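Local coordinates for putative sensory box/GGDEF family protein (Vibrio parahaemolyticus, PDB 3LID), which probably acts as a membrane-bound diguanylate cyclase making cyclic di-GMP from GTP, this part being its extracellular sensor domain, at residues P147-S159 and G166-S178. Numbering follows the deposited sequence.
Sequences PLSPSLRILMPIS and GYLVLNVDIEYLS. With PO4 (phosphate ion), chain C.
Arg153 and Asn171 face each other as a non-hydrogen-bonded pair of antiparallel strands 150-159 and 166-173, and both donate to one oxygen of a bound phosphate ion. The phosphate sits at the edge of the guanidinium: NE of Arg153 donates to phosphate O3 at 2.6 Å and Arg153 NH2 to phosphate O4 at 2.9 Å. Asn171 ND2 reaches the same O3 at 3.0 Å in a nearly straight bond (172°). The guanidinium and amide planes stand 73° apart, NE and ND2 come to O3 from different directions, and Arg153 CG rests on Asn171 OD1. Ser151 CB lies over one face of the guanidinium, toward its rim. Asn171 ND2 also donates to Glu138 and its OD1 accepts from Arg83, which fixes the rotation of the amide; Tyr118, Lys113 and Arg116 help complete the phosphate site.

Farther along this face, Leu155 and Val169 lie side by side, CD2 to CG2 3.9 Å, and the Pro157 ring meets CD1 and CE1 of Tyr167, whose side chain also touches helix 117-124. On the other face Ile154 sets CG1 beside its backbone N (chi1 -49°), bringing it against Val172 CG2 at 3.9 Å; Ile154 and Leu170 together pack on the long helix 9-45.

Paired backbone bonds join Leu152 with Val172, Ile154 with Leu170 and Met156 with Leu168. At the far end Ile174 N binds Pro150 O at 3.1 Å, and a water donates to both Pro150 O and Asp173 OD1. Asp173 N-caps the following helix, its OD1 accepting from Tyr176 N. This is a central beta hairpin of the antiparallel sheet of a PDC (Cache) sensor domain, helices on both faces; the phosphate, probably from the crystallisation liquor, occupies a basic pocket on the face opposite helix 9-45.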
ATOM      1  N   PRO A 147      12.678   0.205  -9.979  1.00 22.07           N
ATOM      2  CA  PRO A 147      11.285   0.468 -10.424  1.00 20.65           C
ATOM      3  C   PRO A 147      10.520   1.184  -9.325  1.00 19.52           C
ATOM      4  O   PRO A 147      10.752   0.977  -8.106  1.00 17.41           O
ATOM      5  CB  PRO A 147      10.646  -0.935 -10.601  1.00 22.56           C
ATOM      6  CG  PRO A 147      11.763  -1.994 -10.356  1.00 25.60           C
ATOM      7  CD  PRO A 147      13.023  -1.242  -9.841  1.00 24.09           C
ATOM      8  N   LEU A 148       9.516   1.936  -9.770  1.00 17.70           N
ATOM      9  CA  LEU A 148       8.781   2.806  -8.869  1.00 16.26           C
ATOM     10  C   LEU A 148       8.147   2.004  -7.787  1.00 18.00           C
ATOM     11  O   LEU A 148       7.595   0.924  -8.027  1.00 18.46           O
ATOM     12  CB  LEU A 148       7.712   3.587  -9.619  1.00 15.83           C
ATOM     13  CG  LEU A 148       8.341   4.486 -10.676  1.00 17.18           C
ATOM     14  CD1 LEU A 148       7.186   5.267 -11.417  1.00 18.19           C
ATOM     15  CD2 LEU A 148       9.218   5.549 -10.061  1.00 16.18           C
ATOM     16  N   SER A 149       8.187   2.575  -6.604  1.00 16.89           N
ATOM     17  CA  SER A 149       7.858   1.859  -5.365  1.00 19.14           C
ATOM     18  C   SER A 149       6.919   2.619  -4.427  1.00 16.86           C
ATOM     19  O   SER A 149       7.379   3.367  -3.526  1.00 17.19           O
ATOM     20  CB  SER A 149       9.201   1.508  -4.680  1.00 21.21           C
ATOM     21  OG  SER A 149       9.007   0.941  -3.391  1.00 29.30           O
ATOM     22  N   PRO A 150       5.574   2.486  -4.628  1.00 17.10           N
ATOM     23  CA  PRO A 150       4.622   3.198  -3.789  1.00 15.54           C
ATOM     24  C   PRO A 150       4.569   2.559  -2.368  1.00 16.53           C
ATOM     25  O   PRO A 150       4.420   1.299  -2.249  1.00 16.12           O
ATOM     26  CB  PRO A 150       3.236   3.051  -4.530  1.00 16.41           C
ATOM     27  CG  PRO A 150       3.421   1.726  -5.311  1.00 17.91           C
ATOM     28  CD  PRO A 150       4.959   1.623  -5.649  1.00 19.05           C
ATOM     29  N   SER A 151       4.796   3.384  -1.353  1.00 14.92           N
ATOM     30  CA  SER A 151       4.890   2.887   0.046  1.00 14.35           C
ATOM     31  C   SER A 151       3.973   3.680   0.913  1.00 14.31           C
ATOM     32  O   SER A 151       3.817   4.890   0.733  1.00 14.10           O
ATOM     33  CB  SER A 151       6.301   3.123   0.700  1.00 17.63           C
ATOM     34  OG  SER A 151       7.273   2.248   0.267  1.00 31.60           O
ATOM     35  N   LEU A 152       3.361   2.964   1.877  1.00 13.85           N
ATOM     36  CA  LEU A 152       2.559   3.578   2.916  1.00 13.43           C
ATOM     37  C   LEU A 152       3.405   3.463   4.201  1.00 13.82           C
ATOM     38  O   LEU A 152       3.718   2.371   4.670  1.00 15.05           O
ATOM     39  CB  LEU A 152       1.232   2.803   3.003  1.00 13.65           C
ATOM     40  CG  LEU A 152       0.142   3.586   3.773  1.00 18.11           C
ATOM     41  CD1 LEU A 152      -1.319   2.935   3.482  1.00 18.86           C
ATOM     42  CD2 LEU A 152       0.461   3.646   5.232  1.00 19.31           C
ATOM     43  N   ARG A 153       3.889   4.593   4.673  1.00 13.34           N
ATOM     44  CA  ARG A 153       4.930   4.533   5.747  1.00 14.14           C
ATOM     45  C   ARG A 153       4.211   4.634   7.094  1.00 14.77           C
ATOM     46  O   ARG A 153       3.509   5.602   7.377  1.00 15.14           O
ATOM     47  CB  ARG A 153       5.887   5.752   5.587  1.00 13.28           C
ATOM     48  CG  ARG A 153       6.808   5.515   4.349  1.00 12.29           C
ATOM     49  CD  ARG A 153       7.477   6.864   3.927  1.00 13.20           C
ATOM     50  NE  ARG A 153       8.225   6.694   2.700  1.00 14.24           N
ATOM     51  CZ  ARG A 153       7.671   6.720   1.497  1.00 16.38           C
ATOM     52  NH1 ARG A 153       6.314   6.878   1.372  1.00 15.25           N
ATOM     53  NH2 ARG A 153       8.446   6.549   0.427  1.00 16.06           N
ATOM     54  N   ILE A 154       4.437   3.649   7.954  1.00 14.76           N
ATOM     55  CA  ILE A 154       3.926   3.705   9.353  1.00 13.89           C
ATOM     56  C   ILE A 154       5.055   4.411  10.183  1.00 13.47           C
ATOM     57  O   ILE A 154       6.247   4.081   9.960  1.00 13.91           O
ATOM     58  CB  ILE A 154       3.756   2.313   9.891  1.00 13.34           C
ATOM     59  CG1 ILE A 154       2.971   1.433   8.861  1.00 16.04           C
ATOM     60  CG2 ILE A 154       3.074   2.396  11.254  1.00 16.44           C
ATOM     61  CD1 ILE A 154       1.561   2.000   8.515  1.00 16.88           C
ATOM     62  N   LEU A 155       4.670   5.345  11.031  1.00 14.68           N
ATOM     63  CA  LEU A 155       5.610   6.222  11.739  1.00 13.65           C
ATOM     64  C   LEU A 155       5.314   6.171  13.210  1.00 16.19           C
ATOM     65  O   LEU A 155       4.178   6.234  13.594  1.00 15.89           O
ATOM     66  CB  LEU A 155       5.370   7.620  11.242  1.00 14.50           C
ATOM     67  CG  LEU A 155       5.463   7.772   9.721  1.00 14.03           C
ATOM     68  CD1 LEU A 155       5.001   9.204   9.371  1.00 13.29           C
ATOM     69  CD2 LEU A 155       7.017   7.618   9.267  1.00 14.71           C
ATOM     70  N   MET A 156       6.372   6.018  14.046  1.00 15.42           N
ATOM     71  CA  MET A 156       6.156   5.948  15.502  1.00 15.78           C
ATOM     72  C   MET A 156       7.425   6.499  16.170  1.00 15.88           C
ATOM     73  O   MET A 156       8.479   5.824  16.145  1.00 16.43           O
ATOM     74  CB  MET A 156       5.892   4.470  15.881  1.00 17.13           C
ATOM     75  CG  MET A 156       5.638   4.229  17.377  1.00 19.42           C
ATOM     76  SD  MET A 156       5.547   2.503  17.682  1.00 24.74           S
ATOM     77  CE  MET A 156       5.384   2.744  19.417  1.00 24.93           C
ATOM     78  N   PRO A 157       7.301   7.644  16.848  1.00 17.46           N
ATOM     79  CA  PRO A 157       8.492   8.124  17.639  1.00 15.87           C
ATOM     80  C   PRO A 157       8.665   7.178  18.842  1.00 16.20           C
ATOM     81  O   PRO A 157       7.663   6.699  19.430  1.00 16.45           O
ATOM     82  CB  PRO A 157       8.092   9.513  18.126  1.00 17.41           C
ATOM     83  CG  PRO A 157       6.867   9.876  17.165  1.00 16.64           C
ATOM     84  CD  PRO A 157       6.168   8.584  16.901  1.00 17.12           C
ATOM     85  N   ILE A 158       9.934   6.862  19.193  1.00 15.19           N
ATOM     86  CA  ILE A 158      10.224   5.881  20.194  1.00 15.93           C
ATOM     87  C   ILE A 158      11.041   6.653  21.292  1.00 17.32           C
ATOM     88  O   ILE A 158      11.973   7.354  20.964  1.00 18.46           O
ATOM     89  CB  ILE A 158      11.137   4.733  19.680  1.00 16.51           C
ATOM     90  CG1 ILE A 158      10.426   3.979  18.497  1.00 15.82           C
ATOM     91  CG2 ILE A 158      11.376   3.729  20.910  1.00 15.81           C
ATOM     92  CD1 ILE A 158       9.032   3.430  18.883  1.00 14.04           C
ATOM     93  N   SER A 159      10.612   6.475  22.535  1.00 18.36           N
ATOM     94  CA  SER A 159      11.281   7.184  23.654  1.00 18.07           C
ATOM     95  C   SER A 159      11.789   6.182  24.703  1.00 18.25           C
ATOM     96  O   SER A 159      11.344   5.011  24.804  1.00 18.14           O
ATOM     97  CB  SER A 159      10.351   8.211  24.285  1.00 18.29           C
ATOM     98  OG  SER A 159       9.213   7.583  24.885  1.00 21.36           O
ATOM     99  N   GLY A 166      14.277   8.625  18.552  1.00 16.17           N
ATOM    100  CA  GLY A 166      14.202   8.524  17.076  1.00 14.85           C
ATOM    101  C   GLY A 166      12.792   8.032  16.684  1.00 14.87           C
ATOM    102  O   GLY A 166      11.848   8.114  17.431  1.00 15.70           O
ATOM    103  N   TYR A 167      12.751   7.457  15.487  1.00 14.15           N
ATOM    104  CA  TYR A 167      11.466   7.083  14.880  1.00 15.06           C
ATOM    105  C   TYR A 167      11.578   5.719  14.298  1.00 15.72           C
ATOM    106  O   TYR A 167      12.503   5.435  13.540  1.00 16.31           O
ATOM    107  CB  TYR A 167      11.134   8.077  13.732  1.00 14.99           C
ATOM    108  CG  TYR A 167      11.101   9.492  14.284  1.00 14.36           C
ATOM    109  CD1 TYR A 167       9.903  10.023  14.783  1.00 15.64           C
ATOM    110  CD2 TYR A 167      12.252  10.271  14.308  1.00 17.30           C
ATOM    111  CE1 TYR A 167       9.878  11.322  15.366  1.00 18.45           C
ATOM    112  CE2 TYR A 167      12.257  11.555  14.900  1.00 15.66           C
ATOM    113  CZ  TYR A 167      11.041  12.057  15.416  1.00 18.87           C
ATOM    114  OH  TYR A 167      11.033  13.302  15.972  1.00 19.17           O
ATOM    115  N   LEU A 168      10.603   4.870  14.620  1.00 14.12           N
ATOM    116  CA  LEU A 168      10.435   3.615  13.867  1.00 14.16           C
ATOM    117  C   LEU A 168       9.633   3.930  12.610  1.00 14.20           C
ATOM    118  O   LEU A 168       8.607   4.591  12.703  1.00 14.29           O
ATOM    119  CB  LEU A 168       9.639   2.658  14.737  1.00 14.17           C
ATOM    120  CG  LEU A 168       9.249   1.359  14.064  1.00 16.04           C
ATOM    121  CD1 LEU A 168      10.526   0.522  13.830  1.00 16.35           C
ATOM    122  CD2 LEU A 168       8.290   0.535  14.986  1.00 18.13           C
ATOM    123  N   VAL A 169      10.095   3.450  11.452  1.00 12.77           N
ATOM    124  CA  VAL A 169       9.414   3.705  10.200  1.00 14.07           C
ATOM    125  C   VAL A 169       9.300   2.391   9.470  1.00 15.66           C
ATOM    126  O   VAL A 169      10.303   1.680   9.267  1.00 12.84           O
ATOM    127  CB  VAL A 169      10.241   4.646   9.294  1.00 14.07           C
ATOM    128  CG1 VAL A 169       9.502   4.901   7.980  1.00 14.60           C
ATOM    129  CG2 VAL A 169      10.472   6.009  10.018  1.00 13.72           C
ATOM    130  N   LEU A 170       8.074   2.068   9.024  1.00 14.13           N
ATOM    131  CA  LEU A 170       7.894   0.797   8.313  1.00 14.23           C
ATOM    132  C   LEU A 170       7.307   1.117   6.950  1.00 14.39           C
ATOM    133  O   LEU A 170       6.325   1.809   6.887  1.00 15.18           O
ATOM    134  CB  LEU A 170       6.835  -0.076   9.098  1.00 15.33           C
ATOM    135  CG  LEU A 170       7.031  -0.043  10.634  1.00 16.08           C
ATOM    136  CD1 LEU A 170       5.861  -0.753  11.311  1.00 22.50           C
ATOM    137  CD2 LEU A 170       8.375  -0.777  10.893  1.00 19.51           C
ATOM    138  N   ASN A 171       7.880   0.620   5.891  1.00 12.69           N
ATOM    139  CA  ASN A 171       7.401   0.951   4.537  1.00 12.42           C
ATOM    140  C   ASN A 171       6.561  -0.228   4.093  1.00 12.87           C
ATOM    141  O   ASN A 171       7.096  -1.246   3.659  1.00 14.88           O
ATOM    142  CB  ASN A 171       8.570   1.169   3.566  1.00 15.16           C
ATOM    143  CG  ASN A 171       9.189   2.512   3.734  1.00 12.86           C
ATOM    144  OD1 ASN A 171       9.356   2.986   4.884  1.00 14.82           O
ATOM    145  ND2 ASN A 171       9.496   3.175   2.619  1.00 13.92           N
ATOM    146  N   VAL A 172       5.258   0.001   4.110  1.00 14.74           N
ATOM    147  CA  VAL A 172       4.278  -1.001   3.593  1.00 14.64           C
ATOM    148  C   VAL A 172       4.260  -0.912   2.074  1.00 14.09           C
ATOM    149  O   VAL A 172       4.088   0.167   1.476  1.00 14.66           O
ATOM    150  CB  VAL A 172       2.897  -0.755   4.221  1.00 14.38           C
ATOM    151  CG1 VAL A 172       1.860  -1.719   3.535  1.00 14.66           C
ATOM    152  CG2 VAL A 172       2.949  -0.930   5.792  1.00 16.96           C
ATOM    153  N   ASP A 173       4.517  -2.031   1.446  1.00 15.68           N
ATOM    154  CA  ASP A 173       4.804  -2.108   0.011  1.00 15.87           C
ATOM    155  C   ASP A 173       3.452  -2.307  -0.754  1.00 15.71           C
ATOM    156  O   ASP A 173       2.807  -3.376  -0.737  1.00 14.85           O
ATOM    157  CB  ASP A 173       5.687  -3.332  -0.142  1.00 16.93           C
ATOM    158  CG  ASP A 173       6.028  -3.658  -1.597  1.00 21.83           C
ATOM    159  OD1 ASP A 173       5.508  -3.050  -2.526  1.00 26.96           O
ATOM    160  OD2 ASP A 173       6.829  -4.565  -1.775  1.00 24.72           O
ATOM    161  N   ILE A 174       2.948  -1.200  -1.304  1.00 15.50           N
ATOM    162  CA  ILE A 174       1.653  -1.266  -2.036  1.00 17.12           C
ATOM    163  C   ILE A 174       1.709  -2.142  -3.295  1.00 17.25           C
ATOM    164  O   ILE A 174       0.721  -2.818  -3.643  1.00 18.03           O
ATOM    165  CB  ILE A 174       1.245   0.184  -2.409  1.00 16.65           C
ATOM    166  CG1 ILE A 174       1.018   1.039  -1.125  1.00 18.24           C
ATOM    167  CG2 ILE A 174      -0.038   0.220  -3.279  1.00 18.09           C
ATOM    168  CD1 ILE A 174      -0.122   0.487  -0.148  1.00 20.44           C
ATOM    169  N   GLU A 175       2.867  -2.252  -3.945  1.00 16.92           N
ATOM    170  CA  GLU A 175       2.953  -3.161  -5.078  1.00 18.62           C
ATOM    171  C   GLU A 175       2.778  -4.631  -4.669  1.00 17.75           C
ATOM    172  O   GLU A 175       2.108  -5.404  -5.328  1.00 17.69           O
ATOM    173  CB  GLU A 175       4.321  -2.970  -5.732  1.00 18.98           C
ATOM    174  CG  GLU A 175       4.601  -3.982  -6.877  1.00 25.59           C
ATOM    175  CD  GLU A 175       5.994  -3.749  -7.480  1.00 36.81           C
ATOM    176  OE1 GLU A 175       6.961  -3.649  -6.695  1.00 35.03           O
ATOM    177  OE2 GLU A 175       6.114  -3.636  -8.714  1.00 35.53           O
ATOM    178  N   TYR A 176       3.406  -5.006  -3.561  1.00 17.06           N
ATOM    179  CA  TYR A 176       3.231  -6.357  -3.042  1.00 16.14           C
ATOM    180  C   TYR A 176       1.722  -6.563  -2.693  1.00 15.90           C
ATOM    181  O   TYR A 176       1.160  -7.622  -3.073  1.00 15.82           O
ATOM    182  CB  TYR A 176       4.039  -6.523  -1.732  1.00 16.84           C
ATOM    183  CG  TYR A 176       3.725  -7.792  -1.049  1.00 16.06           C
ATOM    184  CD1 TYR A 176       4.284  -9.001  -1.516  1.00 18.84           C
ATOM    185  CD2 TYR A 176       2.831  -7.806   0.060  1.00 17.49           C
ATOM    186  CE1 TYR A 176       3.944 -10.213  -0.925  1.00 20.44           C
ATOM    187  CE2 TYR A 176       2.474  -9.047   0.657  1.00 17.51           C
ATOM    188  CZ  TYR A 176       3.042 -10.190   0.170  1.00 18.22           C
ATOM    189  OH  TYR A 176       2.640 -11.389   0.800  1.00 21.90           O
ATOM    190  N   LEU A 177       1.142  -5.634  -1.925  1.00 15.20           N
ATOM    191  CA  LEU A 177      -0.239  -5.826  -1.509  1.00 16.22           C
ATOM    192  C   LEU A 177      -1.135  -5.941  -2.761  1.00 17.33           C
ATOM    193  O   LEU A 177      -2.065  -6.739  -2.760  1.00 17.12           O
ATOM    194  CB  LEU A 177      -0.798  -4.712  -0.669  1.00 17.13           C
ATOM    195  CG  LEU A 177      -0.191  -4.764   0.739  1.00 19.38           C
ATOM    196  CD1 LEU A 177      -0.768  -3.494   1.511  1.00 17.56           C
ATOM    197  CD2 LEU A 177      -0.518  -6.103   1.460  1.00 19.58           C
ATOM    198  N   SER A 178      -0.899  -5.086  -3.778  1.00 16.22           N
ATOM    199  CA  SER A 178      -1.663  -5.178  -5.051  1.00 18.05           C
ATOM    200  C   SER A 178      -1.522  -6.536  -5.689  1.00 17.96           C
ATOM    201  O   SER A 178      -2.519  -7.100  -6.175  1.00 18.35           O
ATOM    202  CB  SER A 178      -1.176  -4.079  -6.045  1.00 17.09           C
ATOM    203  OG  SER A 178      -1.497  -2.863  -5.407  1.00 26.64           O
TER
HETATM  204  P   PO4 C 321      11.806   6.320   1.599  1.00 15.25           P
HETATM  205  O1  PO4 C 321      12.605   5.109   1.082  1.00 15.66           O
HETATM  206  O2  PO4 C 321      12.843   7.109   2.408  1.00 14.86           O
HETATM  207  O3  PO4 C 321      10.683   5.914   2.510  1.00 15.83           O
HETATM  208  O4  PO4 C 321      11.297   7.160   0.433  1.00 15.42           O
HETATM  209  O   HOH W   1       5.625  -0.775  -3.834  1.00 30.75           O